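Long-range contacts in protein-glutamine gamma-glutamyltransferase 2 (Pagrus major, PDB 1G0D), which is a transglutaminase that, as in its relatives, probably uses calcium to form covalent bonds between peptide-bound glutamine and primary amines such as protein lysine: residues D182-I187 / I255-S260; L312-E317 / I402-G407; R410-D415 / P573-A578. One frame throughout, in Å; residues are numbered along the deposited sequence.

Read from the N terminus, the three contacts come in series, with none nesting or crossing. Interaction 1 closes a loop of 67 residues, rich in helix, by packing helix 184-193 against helix 253-261 in the catalytic core. Interaction 2 spans 84 residues, joining the end of strand 307-312 to strand 397-403. Interaction 3 then bridges 157 residues, setting strand 409-414 beside strand 573-581 of the first C-terminal barrel. Interactions 2 and 3 share one mixed sheet and touch: Ile402 O probably accepts a hydrogen bond from Arg410 N at 2.6 Å. Interaction 1 lies across the chain's centre from both, its centre 52 Å from that of interaction 2 and 48 Å from that of interaction 3.

Interaction 1 of 3, residues D182-I187 / I255-S260; sequences DYVMDI and ILQQWS
Ile187 presses its CG2 methyl against the edge of the Trp259 indole, near the ring plane and 3.6 Å from CZ3. This is helix-helix packing in the papain-like catalytic core: Ile187 is a knob in the hole formed by Leu256, Gln257, Trp259 and Ser260 on helix 253-261. A beta-branched residue suits the place, because its branches reach different walls. With CG1 anti to the carbonyl carbon (chi1 -63°), CG2 is left to meet the tryptophan, while CG1 lies 4.0 Å from Ser260 CB and CD1 reaches the amide end of Gln257. One turn earlier, Val184 CG1 meets Leu256 CD1 at 4.1 Å, the two side chains crossing at about a right angle. Leu256 also touches Thr281 of helix 272-286, the helix that begins with the active-site Cys272. The polar ends face other partners: Trp259 NE1 donates to Arg229 O, and Ser260 OG bonds to Glu190. Tyr183 is the N-cap residue of helix 184-193, its O accepting from Ile187 N. Gln257 is long and flexible enough to reach the residue before that cap: a bend at chi2 (-72°) swings CD toward 182-187, and NE2 gives Asp182 O a weak hydrogen bond of 2.9 Å with an N-H...O angle of 130°.

Interaction 2 of 3, residues L312-E317 / I402-G407; sequences LNERLE and IVQKDG
Leu312 and Ile402 pair as a parallel beta bridge, their CA atoms 5.1 Å apart, and Val403 N donates to Leu312 O over 3.1 Å in a nearly straight bond (170° at the hydrogen). Beyond this bridge segment 312-317 turns away, and side chains carry the contact. Ile402 is central to it. Ile402 CD1 packs against Asn313 O and lies 3.9 Å from Leu316 CD2. Ile402 CG2, anti to the backbone N, meets the methylene Glu314 CG at 3.8 Å. A branched, apolar residue fits here because it can touch the buried leucine with one arm and the aliphatic part of the glutamate with the other. An alanine here would probably open a gap beside Leu316 and take away the support against which Glu314 CG rests.

The pairing belongs to the edge of a mixed sheet in which 307-312 is the outermost strand and 397-403 its neighbour. A type I turn from Asn313 to Leu316 ends the edge strand's run. Asparagine suits its first position, since OD1 reaches forward across the turn to accept from Glu317 N at 2.8 Å, with the donor lying above the carbonyl plane, while ND2 donates to Glu317 OE1. That OE1 also takes a weak, salt-bridged bond from Arg315 NH2, and OE2 pairs with Arg525. In Glu314 a bend at chi2 (113°) brings CD toward Gln404, whose side chain it crosses at about a right angle, with Glu314 OE1 3.8 Å from Gln404 CB. Glu314 OE2 meets Lys405 NZ at 3.0 Å, a salt bridge whose hydrogen bond is weak; the two long side chains slide past each other in opposite directions.

Interaction 3 of 3, residues R410-D415 / P573-A578; sequences RKITED and PIMTVA
Strands 409-414 and 573-581 meet here as parallel neighbours inside a mixed sheet, the seam where the end of the catalytic core joins the first C-terminal barrel. Thr413 holds the register by straddling Ile574: its N donates to Pro573 O (2.8 Å, 172°), and its O accepts from Met575 N at 2.9 Å. A weak third bond, Asp415 N to Met575 O, extends the ladder. Proline can be accommodated because this pairing uses its carbonyl and asks no N-H of it. Its ring lies over one face of the Arg410 guanidinium, CG 3.7 Å above the plane, toward the rim, while Arg410 NH1 is held by a salt bridge to Asp566.

Met575 and Glu414 share one face of the sheet. Ile412 CG2 packs closely on Met575 CB, and the methionine CE reaches the methylene Glu414 CG at 3.5 Å. A flexible, unbranched thioether can thus serve both an isoleucine and the aliphatic part of a glutamate. Thr576 OG1 donates back to Met575 O at 2.8 Å, from above the carbonyl plane. The side chain of Thr576 lies about 4 Å from that of Ile477, a GTP-site residue by similarity, as is Ala578 farther along the strand. Because main-chain bonds set the alignment, the sheet runs on from core to barrel, and Met575, Ile412 and Glu414 CG add apolar packing.

Interaction 1 of 3, residues D182-I187 / I255-S260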
loop_
_atom_site.group_PDB
_atom_site.type_symbol
_atom_site.label_atom_id
_atom_site.label_comp_id
_atom_site.label_asym_id
_atom_site.label_seq_id
_atom_site.Cartn_x
_atom_site.Cartn_y
_atom_site.Cartn_z
ATOM N N ASP A 182 -6.706 16.869 7.204
ATOM C CA ASP A 182 -7.956 17.013 7.921
ATOM C C ASP A 182 -8.971 15.943 7.753
ATOM O O ASP A 182 -9.308 15.589 6.630
ATOM C CB ASP A 182 -8.628 18.324 7.591
ATOM C CG ASP A 182 -7.899 19.481 8.150
ATOM O OD1 ASP A 182 -8.430 20.603 8.084
ATOM O OD2 ASP A 182 -6.787 19.258 8.650
ATOM N N TYR A 183 -9.461 15.468 8.895
ATOM C CA TYR A 183 -10.516 14.469 8.996
ATOM C C TYR A 183 -10.223 13.035 8.585
ATOM O O TYR A 183 -11.065 12.147 8.725
ATOM C CB TYR A 183 -11.750 14.982 8.265
ATOM C CG TYR A 183 -12.048 16.419 8.600
ATOM C CD1 TYR A 183 -12.111 17.385 7.606
ATOM C CD2 TYR A 183 -12.207 16.826 9.921
ATOM C CE1 TYR A 183 -12.316 18.717 7.915
ATOM C CE2 TYR A 183 -12.412 18.153 10.245
ATOM C CZ TYR A 183 -12.464 19.093 9.236
ATOM O OH TYR A 183 -12.648 20.418 9.546
ATOM N N VAL A 184 -9.019 12.781 8.108
ATOM C CA VAL A 184 -8.690 11.426 7.711
ATOM C C VAL A 184 -8.771 10.475 8.922
ATOM O O VAL A 184 -8.988 9.264 8.760
ATOM C CB VAL A 184 -7.313 11.388 7.090
ATOM C CG1 VAL A 184 -6.803 9.968 7.072
ATOM C CG2 VAL A 184 -7.382 11.998 5.679
ATOM N N MET A 185 -8.600 11.010 10.135
ATOM C CA MET A 185 -8.678 10.164 11.306
ATOM C C MET A 185 -10.139 9.785 11.527
ATOM O O MET A 185 -10.470 8.641 11.831
ATOM C CB MET A 185 -8.151 10.899 12.537
ATOM C CG MET A 185 -8.352 10.132 13.838
ATOM S SD MET A 185 -8.185 11.112 15.317
ATOM C CE MET A 185 -9.703 12.133 15.214
ATOM N N ASP A 186 -11.021 10.750 11.374
ATOM C CA ASP A 186 -12.431 10.497 11.578
ATOM C C ASP A 186 -12.991 9.472 10.608
ATOM O O ASP A 186 -13.867 8.670 10.987
ATOM C CB ASP A 186 -13.175 11.788 11.437
ATOM C CG ASP A 186 -12.694 12.808 12.391
ATOM O OD1 ASP A 186 -13.443 13.031 13.352
ATOM O OD2 ASP A 186 -11.589 13.376 12.189
ATOM N N ILE A 187 -12.507 9.517 9.363
ATOM C CA ILE A 187 -12.936 8.573 8.332
ATOM C C ILE A 187 -12.362 7.181 8.620
ATOM O O ILE A 187 -12.966 6.162 8.281
ATOM C CB ILE A 187 -12.446 8.966 6.928
ATOM C CG1 ILE A 187 -13.034 10.309 6.490
ATOM C CG2 ILE A 187 -12.890 7.927 5.956
ATOM C CD1 ILE A 187 -12.258 11.015 5.398
ATOM N N ILE A 255 -9.401 9.458 -2.140
ATOM C CA ILE A 255 -10.221 8.256 -2.198
ATOM C C ILE A 255 -11.069 8.178 -0.920
ATOM O O ILE A 255 -12.266 7.899 -0.976
ATOM C CB ILE A 255 -9.340 7.008 -2.250
ATOM C CG1 ILE A 255 -8.635 6.932 -3.591
ATOM C CG2 ILE A 255 -10.149 5.807 -1.959
ATOM C CD1 ILE A 255 -7.430 6.044 -3.558
ATOM N N LEU A 256 -10.433 8.410 0.234
ATOM C CA LEU A 256 -11.133 8.369 1.520
ATOM C C LEU A 256 -12.178 9.484 1.655
ATOM O O LEU A 256 -13.301 9.234 2.088
ATOM C CB LEU A 256 -10.136 8.431 2.686
ATOM C CG LEU A 256 -9.130 7.270 2.841
ATOM C CD1 LEU A 256 -8.122 7.571 3.961
ATOM C CD2 LEU A 256 -9.865 5.991 3.177
ATOM N N GLN A 257 -11.849 10.711 1.271
ATOM C CA GLN A 257 -12.849 11.760 1.406
ATOM C C GLN A 257 -14.038 11.456 0.485
ATOM O O GLN A 257 -15.191 11.683 0.857
ATOM C CB GLN A 257 -12.256 13.147 1.100
ATOM C CG GLN A 257 -11.070 13.590 1.980
ATOM C CD GLN A 257 -11.438 13.975 3.449
ATOM O OE1 GLN A 257 -12.572 13.778 3.902
ATOM N NE2 GLN A 257 -10.462 14.527 4.189
ATOM N N GLN A 258 -13.759 10.912 -0.698
ATOM C CA GLN A 258 -14.799 10.572 -1.677
ATOM C C GLN A 258 -15.728 9.466 -1.172
ATOM O O GLN A 258 -16.939 9.562 -1.308
ATOM C CB GLN A 258 -14.139 10.144 -2.982
ATOM C CG GLN A 258 -15.085 10.029 -4.153
ATOM C CD GLN A 258 -14.375 9.745 -5.497
ATOM O OE1 GLN A 258 -14.763 8.807 -6.216
ATOM N NE2 GLN A 258 -13.348 10.558 -5.842
ATOM N N TRP A 259 -15.137 8.408 -0.612
ATOM C CA TRP A 259 -15.865 7.280 -0.027
ATOM C C TRP A 259 -16.830 7.754 1.099
ATOM O O TRP A 259 -17.991 7.354 1.173
ATOM C CB TRP A 259 -14.847 6.294 0.563
ATOM C CG TRP A 259 -15.457 5.197 1.365
ATOM C CD1 TRP A 259 -15.985 4.033 0.881
ATOM C CD2 TRP A 259 -15.580 5.125 2.806
ATOM N NE1 TRP A 259 -16.430 3.236 1.923
ATOM C CE2 TRP A 259 -16.196 3.880 3.110
ATOM C CE3 TRP A 259 -15.231 5.984 3.858
ATOM C CZ2 TRP A 259 -16.466 3.481 4.423
ATOM C CZ3 TRP A 259 -15.499 5.580 5.167
ATOM C CH2 TRP A 259 -16.109 4.337 5.433
ATOM N N SER A 260 -16.334 8.591 1.999
ATOM C CA SER A 260 -17.154 9.091 3.081
ATOM C C SER A 260 -18.139 10.146 2.592
ATOM O O SER A 260 -19.308 10.115 2.915
ATOM C CB SER A 260 -16.269 9.700 4.147
ATOM O OG SER A 260 -17.076 10.339 5.109
#

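Interaction 2 of 3, residues L312-E317 / I402-G407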
loop_
_atom_site.group_PDB
_atom_site.type_symbol
_atom_site.label_atom_id
_atom_site.label_comp_id
_atom_site.label_asym_id
_atom_site.label_seq_id
_atom_site.Cartn_x
_atom_site.Cartn_y
_atom_site.Cartn_z
ATOM N N LEU A 312 1.491 -24.878 -22.807
ATOM C CA LEU A 312 1.563 -24.015 -23.958
ATOM C C LEU A 312 1.516 -24.930 -25.184
ATOM O O LEU A 312 1.701 -26.130 -25.075
ATOM C CB LEU A 312 2.902 -23.279 -23.906
ATOM C CG LEU A 312 3.030 -21.830 -23.408
ATOM C CD1 LEU A 312 1.905 -21.504 -22.493
ATOM C CD2 LEU A 312 4.381 -21.629 -22.738
ATOM N N ASN A 313 1.256 -24.388 -26.352
ATOM C CA ASN A 313 1.263 -25.234 -27.514
ATOM C C ASN A 313 2.614 -24.991 -28.147
ATOM O O ASN A 313 3.450 -24.293 -27.572
ATOM C CB ASN A 313 0.154 -24.849 -28.469
ATOM C CG ASN A 313 0.261 -23.427 -28.934
ATOM O OD1 ASN A 313 1.330 -22.814 -28.909
ATOM N ND2 ASN A 313 -0.868 -22.877 -29.358
ATOM N N GLU A 314 2.832 -25.561 -29.329
ATOM C CA GLU A 314 4.102 -25.387 -30.028
ATOM C C GLU A 314 4.281 -23.943 -30.520
ATOM O O GLU A 314 5.412 -23.490 -30.756
ATOM C CB GLU A 314 4.208 -26.371 -31.202
ATOM C CG GLU A 314 4.420 -27.841 -30.811
ATOM C CD GLU A 314 3.217 -28.699 -31.157
ATOM O OE1 GLU A 314 3.366 -29.663 -31.949
ATOM O OE2 GLU A 314 2.119 -28.393 -30.627
ATOM N N ARG A 315 3.179 -23.218 -30.677
ATOM C CA ARG A 315 3.268 -21.827 -31.107
ATOM C C ARG A 315 3.532 -20.916 -29.929
ATOM O O ARG A 315 3.396 -19.704 -30.048
ATOM C CB ARG A 315 1.982 -21.390 -31.782
ATOM C CG ARG A 315 1.568 -22.331 -32.858
ATOM C CD ARG A 315 0.357 -21.816 -33.565
ATOM N NE ARG A 315 0.716 -20.817 -34.555
ATOM C CZ ARG A 315 0.389 -19.539 -34.448
ATOM N NH1 ARG A 315 0.746 -18.673 -35.387
ATOM N NH2 ARG A 315 -0.295 -19.129 -33.390
ATOM N N LEU A 316 3.886 -21.510 -28.786
ATOM C CA LEU A 316 4.179 -20.743 -27.594
ATOM C C LEU A 316 2.943 -20.090 -27.025
ATOM O O LEU A 316 3.000 -18.950 -26.563
ATOM C CB LEU A 316 5.173 -19.635 -27.917
ATOM C CG LEU A 316 6.648 -19.937 -27.728
ATOM C CD1 LEU A 316 7.154 -19.182 -26.504
ATOM C CD2 LEU A 316 6.836 -21.463 -27.620
ATOM N N GLU A 317 1.817 -20.779 -27.040
ATOM C CA GLU A 317 0.639 -20.141 -26.504
ATOM C C GLU A 317 -0.117 -20.995 -25.521
ATOM O O GLU A 317 -0.087 -22.209 -25.608
ATOM C CB GLU A 317 -0.277 -19.756 -27.644
ATOM C CG GLU A 317 0.352 -19.897 -28.981
ATOM C CD GLU A 317 -0.531 -19.307 -30.034
ATOM O OE1 GLU A 317 -1.344 -20.073 -30.618
ATOM O OE2 GLU A 317 -0.415 -18.071 -30.256
ATOM N N ILE A 402 5.527 -27.624 -23.389
ATOM C CA ILE A 402 5.077 -27.606 -24.777
ATOM C C ILE A 402 4.362 -28.952 -24.935
ATOM O O ILE A 402 4.994 -30.016 -24.944
ATOM C CB ILE A 402 6.248 -27.598 -25.791
ATOM C CG1 ILE A 402 7.094 -26.318 -25.630
ATOM C CG2 ILE A 402 5.695 -27.837 -27.188
ATOM C CD1 ILE A 402 6.842 -25.230 -26.640
ATOM N N VAL A 403 3.046 -28.933 -25.004
ATOM C CA VAL A 403 2.332 -30.180 -25.188
ATOM C C VAL A 403 1.963 -30.266 -26.654
ATOM O O VAL A 403 1.283 -29.377 -27.184
ATOM C CB VAL A 403 1.035 -30.226 -24.368
ATOM C CG1 VAL A 403 0.422 -31.593 -24.515
ATOM C CG2 VAL A 403 1.322 -29.896 -22.882
ATOM N N GLN A 404 2.425 -31.327 -27.315
ATOM C CA GLN A 404 2.146 -31.534 -28.729
ATOM C C GLN A 404 0.754 -32.113 -28.963
ATOM O O GLN A 404 0.108 -32.589 -28.028
ATOM C CB GLN A 404 3.211 -32.450 -29.315
ATOM C CG GLN A 404 4.646 -31.946 -29.096
ATOM C CD GLN A 404 5.686 -33.035 -29.348
ATOM O OE1 GLN A 404 6.647 -33.184 -28.591
ATOM N NE2 GLN A 404 5.487 -33.814 -30.417
ATOM N N LYS A 405 0.297 -32.065 -30.216
ATOM C CA LYS A 405 -1.031 -32.555 -30.581
ATOM C C LYS A 405 -1.189 -34.048 -30.323
ATOM O O LYS A 405 -2.303 -34.593 -30.372
ATOM C CB LYS A 405 -1.336 -32.228 -32.049
ATOM C CG LYS A 405 -1.358 -30.727 -32.385
ATOM C CD LYS A 405 -1.898 -29.872 -31.211
ATOM C CE LYS A 405 -0.870 -28.861 -30.618
ATOM N NZ LYS A 405 -0.449 -29.218 -29.227
ATOM N N ASP A 406 -0.070 -34.700 -30.039
ATOM C CA ASP A 406 -0.078 -36.121 -29.726
ATOM C C ASP A 406 0.159 -36.353 -28.226
ATOM O O ASP A 406 0.551 -37.444 -27.796
ATOM C CB ASP A 406 0.981 -36.847 -30.537
ATOM C CG ASP A 406 2.309 -36.156 -30.493
ATOM O OD1 ASP A 406 2.648 -35.662 -29.408
ATOM O OD2 ASP A 406 3.007 -36.102 -31.530
ATOM N N GLY A 407 -0.057 -35.308 -27.434
ATOM C CA GLY A 407 0.090 -35.439 -26.004
ATOM C C GLY A 407 1.481 -35.456 -25.415
ATOM O O GLY A 407 1.604 -35.466 -24.211
#

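Interaction 3 of 3, residues R410-D415 / P573-A578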
loop_
_atom_site.group_PDB
_atom_site.type_symbol
_atom_site.label_atom_id
_atom_site.label_comp_id
_atom_site.label_asym_id
_atom_site.label_seq_id
_atom_site.Cartn_x
_atom_site.Cartn_y
_atom_site.Cartn_z
ATOM N N ARG A 410 6.683 -31.410 -23.496
ATOM C CA ARG A 410 8.087 -31.045 -23.422
ATOM C C ARG A 410 8.293 -29.929 -22.395
ATOM O O ARG A 410 7.733 -28.835 -22.498
ATOM C CB ARG A 410 8.583 -30.637 -24.812
ATOM C CG ARG A 410 8.192 -31.641 -25.897
ATOM C CD ARG A 410 8.401 -31.090 -27.287
ATOM N NE ARG A 410 9.821 -30.896 -27.530
ATOM C CZ ARG A 410 10.357 -29.759 -27.967
ATOM N NH1 ARG A 410 11.675 -29.677 -28.155
ATOM N NH2 ARG A 410 9.579 -28.713 -28.223
ATOM N N LYS A 411 9.108 -30.232 -21.396
ATOM C CA LYS A 411 9.401 -29.299 -20.327
ATOM C C LYS A 411 10.300 -28.173 -20.810
ATOM O O LYS A 411 11.392 -28.409 -21.348
ATOM C CB LYS A 411 10.079 -30.050 -19.200
ATOM C CG LYS A 411 9.973 -29.400 -17.889
ATOM C CD LYS A 411 10.866 -30.133 -16.942
ATOM C CE LYS A 411 10.391 -29.989 -15.505
ATOM N NZ LYS A 411 10.709 -31.159 -14.594
ATOM N N ILE A 412 9.837 -26.942 -20.642
ATOM C CA ILE A 412 10.631 -25.794 -21.057
ATOM C C ILE A 412 11.584 -25.431 -19.944
ATOM O O ILE A 412 11.171 -25.324 -18.786
ATOM C CB ILE A 412 9.764 -24.578 -21.317
ATOM C CG1 ILE A 412 8.882 -24.830 -22.546
ATOM C CG2 ILE A 412 10.652 -23.355 -21.477
ATOM C CD1 ILE A 412 8.085 -23.637 -23.025
ATOM N N THR A 413 12.861 -25.269 -20.286
ATOM C CA THR A 413 13.869 -24.888 -19.292
ATOM C C THR A 413 13.851 -23.381 -19.304
ATOM O O THR A 413 13.926 -22.761 -20.365
ATOM C CB THR A 413 15.301 -25.363 -19.650
ATOM O OG1 THR A 413 15.298 -26.760 -19.985
ATOM C CG2 THR A 413 16.196 -25.169 -18.466
ATOM N N GLU A 414 13.744 -22.779 -18.133
ATOM C CA GLU A 414 13.672 -21.343 -18.125
ATOM C C GLU A 414 14.718 -20.578 -17.335
ATOM O O GLU A 414 14.950 -20.867 -16.165
ATOM C CB GLU A 414 12.283 -20.917 -17.654
ATOM C CG GLU A 414 11.712 -19.777 -18.456
ATOM C CD GLU A 414 10.982 -18.783 -17.605
ATOM O OE1 GLU A 414 11.189 -17.559 -17.815
ATOM O OE2 GLU A 414 10.210 -19.235 -16.727
ATOM N N ASP A 415 15.381 -19.630 -17.990
ATOM C CA ASP A 415 16.307 -18.768 -17.267
ATOM C C ASP A 415 15.689 -17.369 -17.257
ATOM O O ASP A 415 15.653 -16.678 -18.289
ATOM C CB ASP A 415 17.705 -18.707 -17.889
ATOM C CG ASP A 415 18.755 -18.102 -16.906
ATOM O OD1 ASP A 415 18.436 -17.088 -16.224
ATOM O OD2 ASP A 415 19.891 -18.641 -16.809
ATOM N N PRO A 573 13.674 -27.568 -24.865
ATOM C CA PRO A 573 13.546 -26.166 -25.273
ATOM C C PRO A 573 13.908 -25.154 -24.163
ATOM O O PRO A 573 13.713 -25.433 -22.977
ATOM C CB PRO A 573 12.089 -26.054 -25.729
ATOM C CG PRO A 573 11.369 -27.177 -25.043
ATOM C CD PRO A 573 12.377 -28.269 -24.805
ATOM N N ILE A 574 14.430 -23.988 -24.562
ATOM C CA ILE A 574 14.839 -22.929 -23.626
ATOM C C ILE A 574 13.997 -21.686 -23.807
ATOM O O ILE A 574 13.817 -21.219 -24.927
ATOM C CB ILE A 574 16.301 -22.467 -23.858
ATOM C CG1 ILE A 574 17.289 -23.563 -23.493
ATOM C CG2 ILE A 574 16.621 -21.286 -22.982
ATOM C CD1 ILE A 574 18.727 -23.079 -23.558
ATOM N N MET A 575 13.526 -21.115 -22.701
ATOM C CA MET A 575 12.701 -19.911 -22.771
ATOM C C MET A 575 13.248 -18.778 -21.900
ATOM O O MET A 575 14.019 -19.003 -20.966
ATOM C CB MET A 575 11.257 -20.224 -22.342
ATOM C CG MET A 575 10.170 -19.382 -23.044
ATOM S SD MET A 575 8.636 -19.213 -22.068
ATOM C CE MET A 575 9.054 -20.275 -20.617
ATOM N N THR A 576 12.844 -17.556 -22.227
ATOM C CA THR A 576 13.245 -16.377 -21.488
ATOM C C THR A 576 12.233 -15.302 -21.788
ATOM O O THR A 576 11.928 -15.029 -22.936
ATOM C CB THR A 576 14.625 -15.874 -21.896
ATOM O OG1 THR A 576 15.620 -16.815 -21.473
ATOM C CG2 THR A 576 14.906 -14.574 -21.213
ATOM N N VAL A 577 11.684 -14.691 -20.758
ATOM C CA VAL A 577 10.711 -13.652 -20.999
ATOM C C VAL A 577 11.200 -12.325 -20.466
ATOM O O VAL A 577 11.989 -12.291 -19.548
ATOM C CB VAL A 577 9.379 -14.017 -20.356
ATOM C CG1 VAL A 577 8.368 -12.893 -20.560
ATOM C CG2 VAL A 577 8.878 -15.281 -20.990
ATOM N N ALA A 578 10.762 -11.238 -21.080
ATOM C CA ALA A 578 11.151 -9.910 -20.653
ATOM C C ALA A 578 9.944 -9.011 -20.774
ATOM O O ALA A 578 9.189 -9.123 -21.733
ATOM C CB ALA A 578 12.269 -9.387 -21.530
#